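PDB 4YME: sensory box/GGDEF family protein from Caulobacter crescentus, which is a membrane protein that probably takes part in cyclic di-GMP signalling, the piece here being its GGDEF (diguanylate cyclase-type) domain. Local coordinates for residues 28-42 / 124-137. Residues are numbered along the deposited sequence; the frame is centred on the assembly and turned at random.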
ATOM      1  N   GLU A  28      -6.269  14.557  13.972  1.00 20.29           N
ATOM      2  CA  GLU A  28      -5.850  15.246  15.195  1.00 23.25           C
ATOM      3  C   GLU A  28      -7.082  15.924  15.815  1.00 23.46           C
ATOM      4  O   GLU A  28      -7.251  15.896  17.056  1.00 25.17           O
ATOM      5  CB  GLU A  28      -4.705  16.203  14.870  1.00 26.06           C
ATOM      6  CG  GLU A  28      -4.004  16.823  16.060  1.00 29.16           C
ATOM      7  CD  GLU A  28      -3.585  15.854  17.133  1.00 30.19           C
ATOM      8  OE1 GLU A  28      -3.006  14.766  16.893  1.00 31.04           O
ATOM      9  OE2 GLU A  28      -3.775  16.236  18.287  1.00 32.71           O
ATOM     10  N   ALA A  29      -7.964  16.480  14.966  1.00 23.07           N
ATOM     11  CA  ALA A  29      -9.212  17.118  15.419  1.00 24.27           C
ATOM     12  C   ALA A  29     -10.323  16.138  15.717  1.00 23.99           C
ATOM     13  O   ALA A  29     -11.129  16.373  16.647  1.00 27.23           O
ATOM     14  CB  ALA A  29      -9.680  18.118  14.417  1.00 25.13           C
ATOM     15  N   SER A  30     -10.502  15.109  14.890  1.00 20.88           N
ATOM     16  CA  SER A  30     -11.638  14.220  14.994  1.00 20.96           C
ATOM     17  C   SER A  30     -11.459  13.098  15.982  1.00 21.02           C
ATOM     18  O   SER A  30     -12.438  12.549  16.456  1.00 23.58           O
ATOM     19  CB  SER A  30     -11.933  13.604  13.589  1.00 20.89           C
ATOM     20  OG  SER A  30     -10.945  12.607  13.311  1.00 19.87           O
ATOM     21  N   GLY A  31     -10.210  12.663  16.201  1.00 21.26           N
ATOM     22  CA  GLY A  31      -9.956  11.482  17.043  1.00 22.04           C
ATOM     23  C   GLY A  31     -10.026  10.148  16.327  1.00 22.43           C
ATOM     24  O   GLY A  31      -9.872   9.080  16.945  1.00 22.73           O
ATOM     25  N   GLU A  32     -10.218  10.192  15.006  1.00 20.19           N
ATOM     26  CA  GLU A  32     -10.120   8.979  14.184  1.00 19.49           C
ATOM     27  C   GLU A  32      -8.687   8.411  14.206  1.00 19.49           C
ATOM     28  O   GLU A  32      -7.758   9.124  14.524  1.00 20.29           O
ATOM     29  CB  GLU A  32     -10.528   9.279  12.735  1.00 18.42           C
ATOM     30  CG  GLU A  32     -11.980   9.591  12.566  1.00 18.90           C
ATOM     31  CD  GLU A  32     -12.298  10.366  11.283  1.00 18.89           C
ATOM     32  OE1 GLU A  32     -11.658  11.445  11.038  1.00 18.21           O
ATOM     33  OE2 GLU A  32     -13.185   9.907  10.505  1.00 20.20           O
ATOM     34  N   SER A  33      -8.612   7.136  13.873  1.00 20.12           N
ATOM     35  CA  SER A  33      -7.295   6.512  13.741  0.70 20.62           C
ATOM     36  C   SER A  33      -6.760   6.692  12.328  1.00 19.56           C
ATOM     37  O   SER A  33      -7.523   6.759  11.363  1.00 19.09           O
ATOM     38  CB  SER A  33      -7.337   5.063  14.124  0.70 21.52           C
ATOM     39  OG  SER A  33      -8.080   4.337  13.244  0.70 23.18           O
ATOM     40  N   LEU A  34      -5.451   6.805  12.248  1.00 18.85           N
ATOM     41  CA  LEU A  34      -4.751   6.952  10.988  1.00 17.94           C
ATOM     42  C   LEU A  34      -3.545   6.012  10.976  1.00 16.71           C
ATOM     43  O   LEU A  34      -2.727   6.045  11.898  1.00 17.31           O
ATOM     44  CB  LEU A  34      -4.279   8.391  10.836  1.00 18.67           C
ATOM     45  CG  LEU A  34      -3.364   8.741   9.678  1.00 19.67           C
ATOM     46  CD1 LEU A  34      -4.040   8.495   8.436  1.00 19.95           C
ATOM     47  CD2 LEU A  34      -2.859  10.234   9.867  1.00 20.53           C
ATOM     48  N   ALA A  35      -3.454   5.207   9.933  1.00 16.79           N
ATOM     49  CA  ALA A  35      -2.354   4.231   9.731  1.00 16.12           C
ATOM     50  C   ALA A  35      -1.836   4.314   8.319  1.00 15.63           C
ATOM     51  O   ALA A  35      -2.619   4.619   7.373  1.00 15.88           O
ATOM     52  CB  ALA A  35      -2.815   2.823   9.978  1.00 17.01           C
ATOM     53  N   VAL A  36      -0.546   4.077   8.162  1.00 15.34           N
ATOM     54  CA  VAL A  36       0.103   4.042   6.844  1.00 15.39           C
ATOM     55  C   VAL A  36       0.664   2.658   6.665  1.00 15.44           C
ATOM     56  O   VAL A  36       1.463   2.198   7.482  1.00 15.89           O
ATOM     57  CB  VAL A  36       1.171   5.112   6.718  1.00 15.78           C
ATOM     58  CG1 VAL A  36       1.931   5.029   5.426  1.00 16.75           C
ATOM     59  CG2 VAL A  36       0.495   6.527   6.976  1.00 16.20           C
ATOM     60  N   ILE A  37       0.326   2.044   5.543  1.00 15.48           N
ATOM     61  CA  ILE A  37       0.685   0.692   5.215  1.00 15.82           C
ATOM     62  C   ILE A  37       1.503   0.699   3.961  1.00 16.17           C
ATOM     63  O   ILE A  37       1.000   1.106   2.912  1.00 16.15           O
ATOM     64  CB  ILE A  37      -0.535  -0.189   5.053  1.00 17.43           C
ATOM     65  CG1 ILE A  37      -1.389  -0.174   6.313  1.00 18.80           C
ATOM     66  CG2 ILE A  37      -0.123  -1.599   4.704  1.00 18.88           C
ATOM     67  CD1 ILE A  37      -2.752  -0.764   6.216  1.00 20.94           C
ATOM     68  N   CYS A  38       2.743   0.252   4.050  1.00 16.27           N
ATOM     69  CA  CYS A  38       3.616   0.118   2.895  0.50 17.70           C
ATOM     70  C   CYS A  38       3.637  -1.337   2.424  1.00 17.35           C
ATOM     71  O   CYS A  38       3.803  -2.244   3.229  1.00 18.31           O
ATOM     72  CB  CYS A  38       5.006   0.609   3.310  0.50 18.74           C
ATOM     73  SG  CYS A  38       6.262   0.701   2.023  0.50 21.96           S
ATOM     74  N   ILE A  39       3.466  -1.550   1.121  1.00 15.65           N
ATOM     75  CA  ILE A  39       3.258  -2.878   0.566  1.00 17.23           C
ATOM     76  C   ILE A  39       4.194  -3.103  -0.584  1.00 17.79           C
ATOM     77  O   ILE A  39       4.417  -2.186  -1.379  1.00 17.22           O
ATOM     78  CB  ILE A  39       1.844  -2.989  -0.032  1.00 17.89           C
ATOM     79  CG1 ILE A  39       0.778  -2.726   1.022  1.00 18.83           C
ATOM     80  CG2 ILE A  39       1.631  -4.320  -0.770  1.00 19.10           C
ATOM     81  CD1 ILE A  39      -0.611  -2.404   0.478  1.00 20.93           C
ATOM     82  N   ASP A  40       4.773  -4.294  -0.685  1.00 18.15           N
ATOM     83  CA  ASP A  40       5.494  -4.597  -1.908  1.00 20.28           C
ATOM     84  C   ASP A  40       5.222  -6.006  -2.335  1.00 19.29           C
ATOM     85  O   ASP A  40       4.607  -6.743  -1.596  1.00 21.35           O
ATOM     86  CB  ASP A  40       6.930  -4.193  -1.885  1.00 22.48           C
ATOM     87  CG  ASP A  40       7.815  -5.106  -1.160  1.00 24.05           C
ATOM     88  OD1 ASP A  40       7.351  -6.083  -0.560  1.00 24.38           O
ATOM     89  OD2 ASP A  40       9.031  -4.879  -1.372  1.00 30.81           O
ATOM     90  N   LEU A  41       5.553  -6.326  -3.571  1.00 17.81           N
ATOM     91  CA  LEU A  41       5.195  -7.612  -4.151  1.00 18.27           C
ATOM     92  C   LEU A  41       6.387  -8.575  -4.065  1.00 19.23           C
ATOM     93  O   LEU A  41       7.514  -8.237  -4.415  1.00 21.92           O
ATOM     94  CB  LEU A  41       4.726  -7.445  -5.614  1.00 17.93           C
ATOM     95  CG  LEU A  41       3.480  -6.569  -5.761  1.00 17.84           C
ATOM     96  CD1 LEU A  41       3.102  -6.494  -7.237  1.00 18.52           C
ATOM     97  CD2 LEU A  41       2.268  -7.093  -4.899  1.00 19.63           C
ATOM     98  N   ASP A  42       6.084  -9.805  -3.689  1.00 19.51           N
ATOM     99  CA  ASP A  42       7.138 -10.808  -3.427  1.00 20.71           C
ATOM    100  C   ASP A  42       7.844 -11.253  -4.689  1.00 20.43           C
ATOM    101  O   ASP A  42       9.045 -11.606  -4.645  1.00 21.32           O
ATOM    102  CB  ASP A  42       6.546 -11.996  -2.691  1.00 21.77           C
ATOM    103  CG  ASP A  42       6.201 -11.680  -1.223  1.00 24.27           C
ATOM    104  OD1 ASP A  42       6.470 -10.584  -0.710  1.00 26.41           O
ATOM    105  OD2 ASP A  42       5.606 -12.571  -0.633  1.00 29.35           O
ATOM    106  N   GLY A 124       1.499 -12.385  -4.124  1.00 24.43           N
ATOM    107  CA  GLY A 124       2.045 -12.466  -2.787  1.00 23.59           C
ATOM    108  C   GLY A 124       2.667 -11.125  -2.463  1.00 21.83           C
ATOM    109  O   GLY A 124       3.340 -10.550  -3.278  1.00 22.51           O
ATOM    110  N   SER A 125       2.452 -10.659  -1.252  1.00 21.10           N
ATOM    111  CA  SER A 125       2.957  -9.359  -0.830  1.00 21.10           C
ATOM    112  C   SER A 125       3.506  -9.401   0.589  1.00 20.32           C
ATOM    113  O   SER A 125       3.198 -10.338   1.368  1.00 23.10           O
ATOM    114  CB  SER A 125       1.797  -8.391  -0.852  1.00 21.74           C
ATOM    115  OG  SER A 125       0.777  -8.745   0.082  1.00 23.47           O
ATOM    116  N   SER A 126       4.271  -8.376   0.918  1.00 19.21           N
ATOM    117  CA  SER A 126       4.738  -8.105   2.259  1.00 19.56           C
ATOM    118  C   SER A 126       4.336  -6.714   2.629  1.00 18.90           C
ATOM    119  O   SER A 126       4.174  -5.882   1.723  1.00 17.87           O
ATOM    120  CB  SER A 126       6.240  -8.223   2.309  1.00 21.83           C
ATOM    121  OG  SER A 126       6.667  -9.547   2.036  1.00 22.91           O
ATOM    122  N   LEU A 127       4.120  -6.438   3.889  1.00 18.67           N
ATOM    123  CA  LEU A 127       3.686  -5.130   4.305  1.00 19.79           C
ATOM    124  C   LEU A 127       4.227  -4.713   5.645  1.00 18.86           C
ATOM    125  O   LEU A 127       4.601  -5.580   6.486  1.00 20.05           O
ATOM    126  CB  LEU A 127       2.203  -4.929   4.187  1.00 23.74           C
ATOM    127  CG  LEU A 127       1.236  -5.707   4.957  1.00 24.51           C
ATOM    128  CD1 LEU A 127       1.186  -5.244   6.385  1.00 26.32           C
ATOM    129  CD2 LEU A 127      -0.140  -5.453   4.315  1.00 24.28           C
ATOM    130  N   GLY A 128       4.314  -3.411   5.829  1.00 17.33           N
ATOM    131  CA  GLY A 128       4.691  -2.786   7.094  1.00 18.05           C
ATOM    132  C   GLY A 128       3.706  -1.723   7.450  1.00 17.78           C
ATOM    133  O   GLY A 128       3.209  -1.018   6.539  1.00 18.01           O
ATOM    134  N   VAL A 129       3.478  -1.517   8.721  1.00 17.19           N
ATOM    135  CA  VAL A 129       2.456  -0.622   9.222  1.00 17.78           C
ATOM    136  C   VAL A 129       3.072   0.401  10.159  1.00 18.91           C
ATOM    137  O   VAL A 129       3.786   0.034  11.116  1.00 19.48           O
ATOM    138  CB  VAL A 129       1.356  -1.384   9.984  1.00 19.60           C
ATOM    139  CG1 VAL A 129       0.263  -0.400  10.510  1.00 21.08           C
ATOM    140  CG2 VAL A 129       0.720  -2.423   9.097  1.00 21.30           C
ATOM    141  N   SER A 130       2.727   1.662   9.966  1.00 18.38           N
ATOM    142  CA  SER A 130       3.026   2.738  10.899  0.60 19.15           C
ATOM    143  C   SER A 130       1.753   3.395  11.363  1.00 19.03           C
ATOM    144  O   SER A 130       0.820   3.632  10.573  1.00 18.38           O
ATOM    145  CB  SER A 130       3.919   3.775  10.254  0.60 21.12           C
ATOM    146  OG  SER A 130       5.039   3.138   9.699  0.60 21.89           O
ATOM    147  N   LEU A 131       1.662   3.729  12.662  1.00 19.81           N
ATOM    148  CA  LEU A 131       0.470   4.309  13.254  1.00 20.72           C
ATOM    149  C   LEU A 131       0.743   5.724  13.704  1.00 20.81           C
ATOM    150  O   LEU A 131       1.803   6.028  14.277  1.00 21.53           O
ATOM    151  CB  LEU A 131       0.061   3.470  14.487  1.00 23.44           C
ATOM    152  CG  LEU A 131      -0.174   1.977  14.259  1.00 25.37           C
ATOM    153  CD1 LEU A 131      -0.454   1.226  15.589  1.00 27.82           C
ATOM    154  CD2 LEU A 131      -1.263   1.808  13.264  1.00 25.91           C
ATOM    155  N   TYR A 132      -0.174   6.633  13.416  1.00 18.66           N
ATOM    156  CA  TYR A 132      -0.135   7.985  13.926  1.00 20.44           C
ATOM    157  C   TYR A 132      -0.690   8.003  15.383  1.00 21.47           C
ATOM    158  O   TYR A 132      -1.687   7.334  15.635  1.00 21.97           O
ATOM    159  CB  TYR A 132      -1.016   8.889  13.040  1.00 20.10           C
ATOM    160  CG  TYR A 132      -1.131  10.311  13.543  1.00 19.83           C
ATOM    161  CD1 TYR A 132      -0.150  11.262  13.237  1.00 20.44           C
ATOM    162  CD2 TYR A 132      -2.208  10.721  14.306  1.00 21.06           C
ATOM    163  CE1 TYR A 132      -0.235  12.551  13.712  1.00 21.10           C
ATOM    164  CE2 TYR A 132      -2.274  12.008  14.807  1.00 21.52           C
ATOM    165  CZ  TYR A 132      -1.281  12.915  14.510  1.00 22.26           C
ATOM    166  OH  TYR A 132      -1.376  14.215  14.973  1.00 24.51           O
ATOM    167  N   PRO A 133      -0.039   8.719  16.314  1.00 22.16           N
ATOM    168  CA  PRO A 133       1.171   9.504  16.158  1.00 22.17           C
ATOM    169  C   PRO A 133       2.462   8.812  16.634  1.00 21.88           C
ATOM    170  O   PRO A 133       3.533   9.383  16.487  1.00 23.08           O
ATOM    171  CB  PRO A 133       0.905  10.704  17.089  1.00 24.05           C
ATOM    172  CG  PRO A 133       0.142  10.120  18.153  1.00 24.75           C
ATOM    173  CD  PRO A 133      -0.752   9.082  17.554  1.00 23.73           C
ATOM    174  N   ASP A 134       2.368   7.614  17.161  1.00 24.60           N
ATOM    175  CA  ASP A 134       3.525   6.982  17.786  1.00 27.79           C
ATOM    176  C   ASP A 134       4.647   6.709  16.836  1.00 27.87           C
ATOM    177  O   ASP A 134       5.811   6.804  17.219  1.00 27.86           O
ATOM    178  CB  ASP A 134       3.111   5.693  18.460  1.00 32.67           C
ATOM    179  CG  ASP A 134       2.166   5.931  19.659  1.00 38.44           C
ATOM    180  OD1 ASP A 134       2.077   7.071  20.181  1.00 40.29           O
ATOM    181  OD2 ASP A 134       1.470   4.965  20.050  1.00 45.12           O
ATOM    182  N   ASP A 135       4.305   6.404  15.569  1.00 25.36           N
ATOM    183  CA  ASP A 135       5.282   6.142  14.540  1.00 25.46           C
ATOM    184  C   ASP A 135       5.590   7.349  13.649  1.00 24.56           C
ATOM    185  O   ASP A 135       6.225   7.198  12.615  1.00 28.12           O
ATOM    186  CB  ASP A 135       4.859   4.936  13.693  1.00 25.60           C
ATOM    187  CG  ASP A 135       4.716   3.693  14.481  1.00 28.42           C
ATOM    188  OD1 ASP A 135       5.588   3.463  15.410  1.00 30.69           O
ATOM    189  OD2 ASP A 135       3.762   2.915  14.286  1.00 25.99           O
ATOM    190  N   GLY A 136       5.130   8.528  14.031  1.00 24.76           N
ATOM    191  CA  GLY A 136       5.374   9.741  13.320  1.00 24.36           C
ATOM    192  C   GLY A 136       4.205  10.685  13.335  1.00 23.46           C
ATOM    193  O   GLY A 136       3.037  10.276  13.321  1.00 22.99           O
ATOM    194  N   ARG A 137       4.513  11.961  13.372  1.00 25.73           N
ATOM    195  CA  ARG A 137       3.485  12.998  13.460  1.00 26.36           C
ATOM    196  C   ARG A 137       3.375  13.844  12.218  1.00 23.83           C
ATOM    197  O   ARG A 137       2.541  14.744  12.169  1.00 25.30           O
ATOM    198  CB  ARG A 137       3.748  13.906  14.676  1.00 31.65           C
ATOM    199  CG  ARG A 137       3.920  13.160  15.998  1.00 35.95           C
ATOM    200  CD  ARG A 137       3.907  14.188  17.181  1.00 39.85           C
ATOM    201  NE  ARG A 137       2.523  14.575  17.454  1.00 43.46           N
ATOM    202  CZ  ARG A 137       1.722  14.009  18.362  1.00 45.31           C
ATOM    203  NH1 ARG A 137       2.168  13.046  19.175  1.00 48.95           N
ATOM    204  NH2 ARG A 137       0.455  14.424  18.467  1.00 47.22           N
TER
HETATM  205  O   HOH W   1      -2.379  12.701  18.948  1.00 54.72           O
HETATM  206  O   HOH W   2       3.027 -12.949   1.079  1.00 38.12           O
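Tyr132 reaches across to the last turn of helix 13-30, where its OH gives a hydrogen bond of 2.6 Å to Glu28 OE1. With CG anti to the backbone N (chi1 176°), the ring is carried past Leu34 to the end of helix 13-30. CB lies 3.5 Å from Leu34 O and also meets Leu34 CD2; CG still touches that methyl; Pro133 CB sits over the ring centre, 3.8 Å above one face; CE2 and CZ come near Glu28 OE1, which lies at the ring edge. The carboxylate is turned 69° from the ring and takes the hydroxyl on its anti side. Ile24 and Val27 of the same helix also pack against Tyr132. A long salt bridge from Arg137 NH2 and a water also reach Glu28 OE1. A leucine in place of Tyr132 would probably leave Glu28 OE1 without its hydroxyl partner, and Pro133 CB without the ring it covers.

From here strands 33-41 and 125-131 run antiparallel at 162°. Val36-Ser130, Cys38-Gly128 and Asp40-Ser126 are hydrogen-bonded pairs, while Tyr132 N to Leu34 O and Asp42 N to Gly124 O extend the ladder beyond them. On one face Ile37 CG2 lies 3.9 Å from Leu127 CD2, the two side chains pointing the same way, and Ala35 CB meets Leu131 CD2. The other face carries Val36, Cys38 and Asp40; helix 139-156 covers part of it, and Asp40 pairs there with Lys154. At the far end Asp42 OD1 and Ser126 OG approach to 2.9 Å, and a water links Asp42 OD2 to Ser125 O. Strand 33-41, bonded on its other side to strand 84-91, is one of the two inner strands, and 125-131 is an outer one, in the 2-3-1-4 antiparallel sheet of the ferredoxin-like GGDEF fold.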